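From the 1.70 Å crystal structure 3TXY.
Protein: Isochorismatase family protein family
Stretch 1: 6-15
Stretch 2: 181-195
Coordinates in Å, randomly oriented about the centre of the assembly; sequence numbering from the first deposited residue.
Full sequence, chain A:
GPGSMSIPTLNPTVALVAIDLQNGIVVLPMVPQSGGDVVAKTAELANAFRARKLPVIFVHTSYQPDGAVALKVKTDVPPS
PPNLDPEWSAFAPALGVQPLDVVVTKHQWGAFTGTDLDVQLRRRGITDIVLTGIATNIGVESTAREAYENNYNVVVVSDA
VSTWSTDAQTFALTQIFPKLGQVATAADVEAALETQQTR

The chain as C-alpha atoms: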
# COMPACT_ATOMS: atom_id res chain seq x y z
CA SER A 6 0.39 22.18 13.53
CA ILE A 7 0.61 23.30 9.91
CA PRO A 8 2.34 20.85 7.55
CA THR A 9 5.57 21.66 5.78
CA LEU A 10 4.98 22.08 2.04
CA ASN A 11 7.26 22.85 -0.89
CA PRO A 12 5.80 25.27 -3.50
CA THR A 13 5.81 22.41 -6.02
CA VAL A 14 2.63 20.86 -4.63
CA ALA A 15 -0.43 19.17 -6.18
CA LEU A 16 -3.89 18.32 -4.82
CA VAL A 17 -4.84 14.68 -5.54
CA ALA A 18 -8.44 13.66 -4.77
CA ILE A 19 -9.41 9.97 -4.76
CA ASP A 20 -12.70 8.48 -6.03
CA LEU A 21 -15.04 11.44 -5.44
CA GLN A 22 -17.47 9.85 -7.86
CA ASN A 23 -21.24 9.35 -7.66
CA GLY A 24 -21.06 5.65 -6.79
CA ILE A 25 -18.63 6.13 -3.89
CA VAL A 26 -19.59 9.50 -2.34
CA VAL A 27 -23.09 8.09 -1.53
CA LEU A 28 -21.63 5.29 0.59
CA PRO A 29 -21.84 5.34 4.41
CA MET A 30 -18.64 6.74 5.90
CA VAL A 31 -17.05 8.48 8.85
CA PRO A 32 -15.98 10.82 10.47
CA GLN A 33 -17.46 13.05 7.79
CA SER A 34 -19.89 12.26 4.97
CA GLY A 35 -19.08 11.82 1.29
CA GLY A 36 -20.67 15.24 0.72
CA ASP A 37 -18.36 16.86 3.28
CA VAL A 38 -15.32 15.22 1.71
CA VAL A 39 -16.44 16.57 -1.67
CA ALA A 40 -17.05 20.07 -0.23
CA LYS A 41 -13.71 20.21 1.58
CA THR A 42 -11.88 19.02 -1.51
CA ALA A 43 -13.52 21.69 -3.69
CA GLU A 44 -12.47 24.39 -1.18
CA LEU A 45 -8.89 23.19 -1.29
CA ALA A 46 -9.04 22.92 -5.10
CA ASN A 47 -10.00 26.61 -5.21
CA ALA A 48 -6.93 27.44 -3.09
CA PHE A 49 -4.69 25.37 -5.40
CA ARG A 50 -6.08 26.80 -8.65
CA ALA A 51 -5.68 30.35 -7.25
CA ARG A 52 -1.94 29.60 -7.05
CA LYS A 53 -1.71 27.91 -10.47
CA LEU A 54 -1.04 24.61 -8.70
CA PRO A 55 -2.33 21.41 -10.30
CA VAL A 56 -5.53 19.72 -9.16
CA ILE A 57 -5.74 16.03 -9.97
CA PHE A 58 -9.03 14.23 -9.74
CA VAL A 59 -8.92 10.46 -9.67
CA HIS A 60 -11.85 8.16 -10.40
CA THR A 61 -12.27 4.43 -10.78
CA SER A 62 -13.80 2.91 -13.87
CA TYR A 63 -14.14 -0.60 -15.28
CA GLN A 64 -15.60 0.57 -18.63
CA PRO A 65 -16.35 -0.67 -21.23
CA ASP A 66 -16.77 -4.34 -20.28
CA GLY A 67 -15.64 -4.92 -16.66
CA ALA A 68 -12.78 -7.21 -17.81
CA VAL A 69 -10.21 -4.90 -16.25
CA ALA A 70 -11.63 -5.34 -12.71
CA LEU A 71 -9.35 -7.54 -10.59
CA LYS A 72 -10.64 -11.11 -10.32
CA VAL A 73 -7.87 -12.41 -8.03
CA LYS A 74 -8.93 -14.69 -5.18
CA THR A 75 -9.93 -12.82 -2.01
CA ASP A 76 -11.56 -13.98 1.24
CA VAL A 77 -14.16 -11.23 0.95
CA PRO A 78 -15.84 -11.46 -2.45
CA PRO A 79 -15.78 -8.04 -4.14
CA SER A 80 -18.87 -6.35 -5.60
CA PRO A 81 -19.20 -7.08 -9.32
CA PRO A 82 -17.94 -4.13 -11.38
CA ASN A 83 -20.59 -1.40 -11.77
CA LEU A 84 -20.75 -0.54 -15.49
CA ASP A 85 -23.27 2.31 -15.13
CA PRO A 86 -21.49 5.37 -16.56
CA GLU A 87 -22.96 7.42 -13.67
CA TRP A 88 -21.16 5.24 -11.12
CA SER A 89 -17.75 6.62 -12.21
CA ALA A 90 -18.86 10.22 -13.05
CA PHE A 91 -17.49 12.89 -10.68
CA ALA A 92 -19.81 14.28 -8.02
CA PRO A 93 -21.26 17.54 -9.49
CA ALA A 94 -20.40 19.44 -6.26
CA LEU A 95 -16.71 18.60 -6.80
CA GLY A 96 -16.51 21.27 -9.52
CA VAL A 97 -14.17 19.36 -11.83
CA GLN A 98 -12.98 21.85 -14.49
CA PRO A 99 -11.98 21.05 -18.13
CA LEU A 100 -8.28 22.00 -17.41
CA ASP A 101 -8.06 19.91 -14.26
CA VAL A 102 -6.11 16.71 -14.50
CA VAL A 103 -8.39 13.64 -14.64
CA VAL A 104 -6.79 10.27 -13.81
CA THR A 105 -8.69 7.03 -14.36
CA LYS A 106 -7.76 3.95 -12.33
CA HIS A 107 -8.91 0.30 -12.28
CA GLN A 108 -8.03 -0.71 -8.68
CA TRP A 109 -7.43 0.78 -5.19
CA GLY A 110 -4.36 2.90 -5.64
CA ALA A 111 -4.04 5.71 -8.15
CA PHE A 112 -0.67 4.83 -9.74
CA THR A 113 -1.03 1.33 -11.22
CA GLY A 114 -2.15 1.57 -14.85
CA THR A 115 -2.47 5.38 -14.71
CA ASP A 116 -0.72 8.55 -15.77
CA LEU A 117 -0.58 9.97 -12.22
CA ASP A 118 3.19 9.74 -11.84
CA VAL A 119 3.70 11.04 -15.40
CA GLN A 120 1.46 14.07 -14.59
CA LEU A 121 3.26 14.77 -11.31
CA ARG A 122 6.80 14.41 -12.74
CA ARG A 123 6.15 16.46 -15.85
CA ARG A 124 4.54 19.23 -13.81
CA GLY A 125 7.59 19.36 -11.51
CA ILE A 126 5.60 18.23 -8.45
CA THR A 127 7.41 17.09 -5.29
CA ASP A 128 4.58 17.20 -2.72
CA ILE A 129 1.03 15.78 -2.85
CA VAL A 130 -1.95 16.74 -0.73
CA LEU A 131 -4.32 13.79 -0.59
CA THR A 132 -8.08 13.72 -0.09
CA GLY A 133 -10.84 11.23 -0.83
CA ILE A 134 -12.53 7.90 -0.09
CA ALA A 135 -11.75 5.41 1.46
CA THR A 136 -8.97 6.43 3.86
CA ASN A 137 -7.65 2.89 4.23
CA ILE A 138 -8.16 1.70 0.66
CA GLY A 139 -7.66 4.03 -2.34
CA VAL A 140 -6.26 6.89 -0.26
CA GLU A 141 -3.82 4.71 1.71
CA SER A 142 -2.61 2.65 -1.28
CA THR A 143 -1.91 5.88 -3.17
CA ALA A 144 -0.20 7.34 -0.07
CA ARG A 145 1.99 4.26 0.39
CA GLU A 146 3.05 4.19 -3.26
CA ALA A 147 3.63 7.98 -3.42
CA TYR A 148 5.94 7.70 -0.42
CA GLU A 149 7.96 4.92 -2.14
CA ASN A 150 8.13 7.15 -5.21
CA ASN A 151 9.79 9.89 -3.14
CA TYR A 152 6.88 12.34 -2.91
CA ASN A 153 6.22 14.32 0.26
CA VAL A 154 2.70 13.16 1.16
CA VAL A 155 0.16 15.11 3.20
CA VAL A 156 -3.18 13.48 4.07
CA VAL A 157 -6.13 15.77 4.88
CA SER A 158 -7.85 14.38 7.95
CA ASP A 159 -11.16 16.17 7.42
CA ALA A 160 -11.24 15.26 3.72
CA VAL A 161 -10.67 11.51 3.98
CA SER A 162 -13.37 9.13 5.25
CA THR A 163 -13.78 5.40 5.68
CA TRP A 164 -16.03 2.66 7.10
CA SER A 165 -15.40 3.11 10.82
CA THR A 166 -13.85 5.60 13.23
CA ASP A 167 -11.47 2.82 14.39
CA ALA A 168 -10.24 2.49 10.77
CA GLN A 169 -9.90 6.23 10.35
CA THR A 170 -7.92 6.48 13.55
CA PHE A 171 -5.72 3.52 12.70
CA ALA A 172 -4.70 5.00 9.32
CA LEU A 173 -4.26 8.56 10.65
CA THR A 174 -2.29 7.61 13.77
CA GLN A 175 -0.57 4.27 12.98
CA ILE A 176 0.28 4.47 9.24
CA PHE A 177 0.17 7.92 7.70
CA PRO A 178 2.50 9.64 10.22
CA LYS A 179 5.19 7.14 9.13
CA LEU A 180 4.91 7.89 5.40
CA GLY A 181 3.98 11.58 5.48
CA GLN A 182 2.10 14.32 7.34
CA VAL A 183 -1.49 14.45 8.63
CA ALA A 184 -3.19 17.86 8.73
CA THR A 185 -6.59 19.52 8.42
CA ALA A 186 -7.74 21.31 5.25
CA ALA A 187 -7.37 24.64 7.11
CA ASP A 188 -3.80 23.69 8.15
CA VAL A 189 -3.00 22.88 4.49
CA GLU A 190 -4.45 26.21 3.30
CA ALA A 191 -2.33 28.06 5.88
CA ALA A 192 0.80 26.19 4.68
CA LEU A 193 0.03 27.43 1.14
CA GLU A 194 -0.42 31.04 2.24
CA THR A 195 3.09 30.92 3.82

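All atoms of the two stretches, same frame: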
# COMPACT_ATOMS: atom_id res chain seq x y z
N SER A 6 -0.83 21.49 14.04
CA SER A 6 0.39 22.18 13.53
C SER A 6 0.37 22.13 12.01
O SER A 6 -0.00 21.10 11.41
CB SER A 6 1.66 21.52 14.09
N ILE A 7 0.74 23.23 11.36
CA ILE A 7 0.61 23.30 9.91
C ILE A 7 1.72 22.44 9.27
O ILE A 7 2.85 22.40 9.75
CB ILE A 7 0.53 24.74 9.33
CG1 ILE A 7 1.91 25.41 9.23
CG2 ILE A 7 -0.42 25.61 10.15
CD1 ILE A 7 1.89 26.75 8.52
N PRO A 8 1.37 21.71 8.21
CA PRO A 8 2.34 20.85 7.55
C PRO A 8 3.39 21.67 6.82
O PRO A 8 3.16 22.83 6.47
CB PRO A 8 1.49 20.07 6.55
CG PRO A 8 0.37 21.00 6.23
CD PRO A 8 0.06 21.67 7.54
N THR A 9 4.55 21.06 6.60
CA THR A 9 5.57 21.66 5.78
C THR A 9 5.32 21.28 4.33
O THR A 9 5.21 20.08 4.01
CB THR A 9 6.97 21.16 6.15
OG1 THR A 9 7.24 21.44 7.52
CG2 THR A 9 8.01 21.83 5.27
N LEU A 10 5.23 22.30 3.46
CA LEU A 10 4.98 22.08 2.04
C LEU A 10 5.96 22.85 1.18
O LEU A 10 6.12 24.07 1.36
CB LEU A 10 3.56 22.53 1.65
CG LEU A 10 2.34 21.71 2.04
CD1 LEU A 10 1.13 22.45 1.51
CD2 LEU A 10 2.43 20.31 1.47
N ASN A 11 6.55 22.17 0.20
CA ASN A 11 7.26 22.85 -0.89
C ASN A 11 6.26 23.54 -1.82
O ASN A 11 5.10 23.14 -1.88
CB ASN A 11 8.10 21.83 -1.66
CG ASN A 11 9.20 21.26 -0.82
OD1 ASN A 11 10.09 22.00 -0.39
ND2 ASN A 11 9.16 19.95 -0.56
N PRO A 12 6.71 24.59 -2.56
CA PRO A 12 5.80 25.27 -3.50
C PRO A 12 5.28 24.39 -4.63
O PRO A 12 4.22 24.66 -5.21
CB PRO A 12 6.67 26.38 -4.11
CG PRO A 12 7.85 26.51 -3.22
CD PRO A 12 8.04 25.20 -2.53
N THR A 13 6.07 23.37 -4.96
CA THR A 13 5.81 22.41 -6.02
C THR A 13 4.87 21.32 -5.50
O THR A 13 5.27 20.16 -5.30
CB THR A 13 7.16 21.84 -6.50
OG1 THR A 13 7.98 21.47 -5.36
CG2 THR A 13 7.88 22.88 -7.31
N VAL A 14 3.62 21.72 -5.27
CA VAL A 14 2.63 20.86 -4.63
C VAL A 14 1.37 20.72 -5.50
O VAL A 14 0.93 21.67 -6.11
CB VAL A 14 2.24 21.39 -3.22
CG1 VAL A 14 1.54 22.73 -3.30
CG2 VAL A 14 1.39 20.36 -2.47
N ALA A 15 0.82 19.51 -5.52
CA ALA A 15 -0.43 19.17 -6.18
C ALA A 15 -1.47 18.63 -5.20
O ALA A 15 -1.13 17.99 -4.19
CB ALA A 15 -0.17 18.15 -7.29
N GLY A 181 4.26 10.21 5.86
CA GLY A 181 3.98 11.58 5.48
C GLY A 181 3.45 12.36 6.66
O GLY A 181 3.76 12.05 7.83
N GLN A 182 2.65 13.38 6.35
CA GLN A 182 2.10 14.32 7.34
C GLN A 182 0.57 14.31 7.31
O GLN A 182 -0.03 14.22 6.25
CB GLN A 182 2.56 15.75 7.03
CG GLN A 182 4.06 15.94 6.94
CD GLN A 182 4.41 17.37 6.51
OE1 GLN A 182 4.45 18.29 7.34
NE2 GLN A 182 4.66 17.56 5.22
N VAL A 183 -0.04 14.40 8.48
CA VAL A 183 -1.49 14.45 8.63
C VAL A 183 -1.86 15.85 9.10
O VAL A 183 -1.28 16.37 10.05
CB VAL A 183 -1.99 13.37 9.60
CG1 VAL A 183 -3.50 13.37 9.72
CG2 VAL A 183 -1.53 11.99 9.15
N ALA A 184 -2.80 16.49 8.40
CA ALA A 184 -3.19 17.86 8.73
C ALA A 184 -4.64 18.08 8.31
O ALA A 184 -5.19 17.30 7.54
CB ALA A 184 -2.28 18.83 8.01
N THR A 185 -5.25 19.13 8.84
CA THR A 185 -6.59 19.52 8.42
C THR A 185 -6.51 20.36 7.13
O THR A 185 -5.47 20.94 6.81
CB THR A 185 -7.31 20.34 9.51
OG1 THR A 185 -6.63 21.58 9.69
CG2 THR A 185 -7.37 19.57 10.85
N ALA A 186 -7.62 20.43 6.40
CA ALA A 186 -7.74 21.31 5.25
C ALA A 186 -7.31 22.75 5.55
O ALA A 186 -6.63 23.38 4.74
CB ALA A 186 -9.19 21.30 4.75
N ALA A 187 -7.74 23.28 6.69
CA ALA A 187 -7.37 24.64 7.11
C ALA A 187 -5.86 24.78 7.32
O ALA A 187 -5.28 25.80 6.94
CB ALA A 187 -8.13 25.04 8.39
N ASP A 188 -5.25 23.78 7.96
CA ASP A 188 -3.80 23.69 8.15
C ASP A 188 -3.10 23.71 6.77
O ASP A 188 -2.06 24.34 6.60
CB ASP A 188 -3.36 22.34 8.77
CG ASP A 188 -3.69 22.15 10.26
OD1 ASP A 188 -3.94 23.13 11.00
OD2 ASP A 188 -3.63 20.93 10.69
N VAL A 189 -3.62 22.94 5.82
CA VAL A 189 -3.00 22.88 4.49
C VAL A 189 -3.06 24.25 3.82
O VAL A 189 -2.06 24.73 3.28
CB VAL A 189 -3.68 21.85 3.57
CG1 VAL A 189 -3.23 22.06 2.12
CG2 VAL A 189 -3.39 20.44 4.06
N GLU A 190 -4.24 24.87 3.87
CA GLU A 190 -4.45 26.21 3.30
C GLU A 190 -3.49 27.23 3.90
O GLU A 190 -2.90 28.04 3.18
CB GLU A 190 -5.91 26.63 3.49
N ALA A 191 -3.30 27.18 5.22
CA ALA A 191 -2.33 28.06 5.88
C ALA A 191 -0.89 27.80 5.42
O ALA A 191 -0.10 28.75 5.28
CB ALA A 191 -2.44 27.94 7.41
N ALA A 192 -0.54 26.54 5.17
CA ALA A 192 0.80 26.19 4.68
C ALA A 192 1.03 26.69 3.25
O ALA A 192 2.17 26.86 2.84
CB ALA A 192 1.03 24.68 4.76
N LEU A 193 -0.05 26.88 2.49
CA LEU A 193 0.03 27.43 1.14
C LEU A 193 0.28 28.91 1.20
O LEU A 193 1.16 29.41 0.50
CB LEU A 193 -1.26 27.21 0.37
CG LEU A 193 -1.58 25.80 -0.09
CD1 LEU A 193 -2.91 25.83 -0.82
CD2 LEU A 193 -0.47 25.26 -0.98
N GLU A 194 -0.50 29.59 2.04
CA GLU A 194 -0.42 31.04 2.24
C GLU A 194 0.94 31.50 2.78
O GLU A 194 1.28 32.68 2.66
CB GLU A 194 -1.57 31.52 3.15
N THR A 195 1.73 30.59 3.35
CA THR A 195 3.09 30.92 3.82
C THR A 195 4.04 31.23 2.65
O THR A 195 3.83 30.80 1.51
CB THR A 195 3.70 29.79 4.69
OG1 THR A 195 3.81 28.59 3.92
CG2 THR A 195 2.86 29.53 5.93

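Stretch 2 runs from a short strand into a helix, and stretch 1 is an extended N-terminal segment laid along both before it enters a strand of its own at Val14. At least 173 residues separate any touching pair, so this is a contact between the two ends of the chain, burying 559 Å² when both sides are summed. The CA atoms come nearest at Ile7 and Asp188, 4.8 Å apart.

Gly181, leaving the preceding helix with positive phi, takes no part in the contact. Gln182 supplies the polar clamp. Its CA-to-CB bond points toward stretch 1, and chi1 in m with chi2 in t extends the chain so that the carboxamide meets the backbone of Thr9 edge to edge. Thr9 N donates to Gln182 OE1 at 2.9 Å, and Gln182 NE2 donates to Thr9 O at 2.8 Å with a nearly straight angle of 171°. A primary amide carries one acceptor and one donor side by side, so a single side chain satisfies both backbone groups of one residue, much as a neighbouring strand would. The Thr9 side chain itself points away overall and leaves this pairing to its backbone.

Val183 points away, as strand alternation predicts, and Ala184 points back toward stretch 1. Its methyl lies 3.7 Å from Pro8 CD, with Ala184 CB as the contacting atom.

Thr185 then caps the helix. Its OG1 accepts from Asp188 N at 3.1 Å, while Asp188 OD2 accepts from Thr185 N at 3.0 Å, a reciprocal box that ties the first turn together. Asp188 nonetheless faces stretch 1: its CB is 3.7 Å from Pro8 CD, and its backbone O, already accepting from Ala192 N within the helix, lies 3.5 Å from that same CD. The proline ring brings CD against both atoms, and its nitrogen, having no hydrogen, makes no demand for a partner here.

The next residue, Val189, points away, yet its CG2 still comes within 4.4 Å of Pro8 CG. Further along, the helix presents two alanines to stretch 1. Ala191 CB meets Ile7 CG2 at 4.1 Å near the exposed margin. Ala192, buried and pointing toward stretch 1, is a meeting point for three residues: its CB lies 3.3 Å from Pro8 O, 3.9 Å from Leu10 CD1 and 4.4 Å from Ile7 CD1. With only a methyl here, the extended segment can lie close to the helix.

Leu193 starts away from stretch 1, but its end comes nearer, and CD2 reaches Leu10 CD1 at 4.1 Å and Val14 CG1 at 4.0 Å, carrying the apolar contact to the start of the strand. Finally, Thr195 OG1 donates to Ala192 O at 2.6 Å, and its CG2 sits 3.9 Å from Ile7 CD1. The rule to read is economical: one amide fixes the extended backbone, and alanines let proline and leucine settle against the helix.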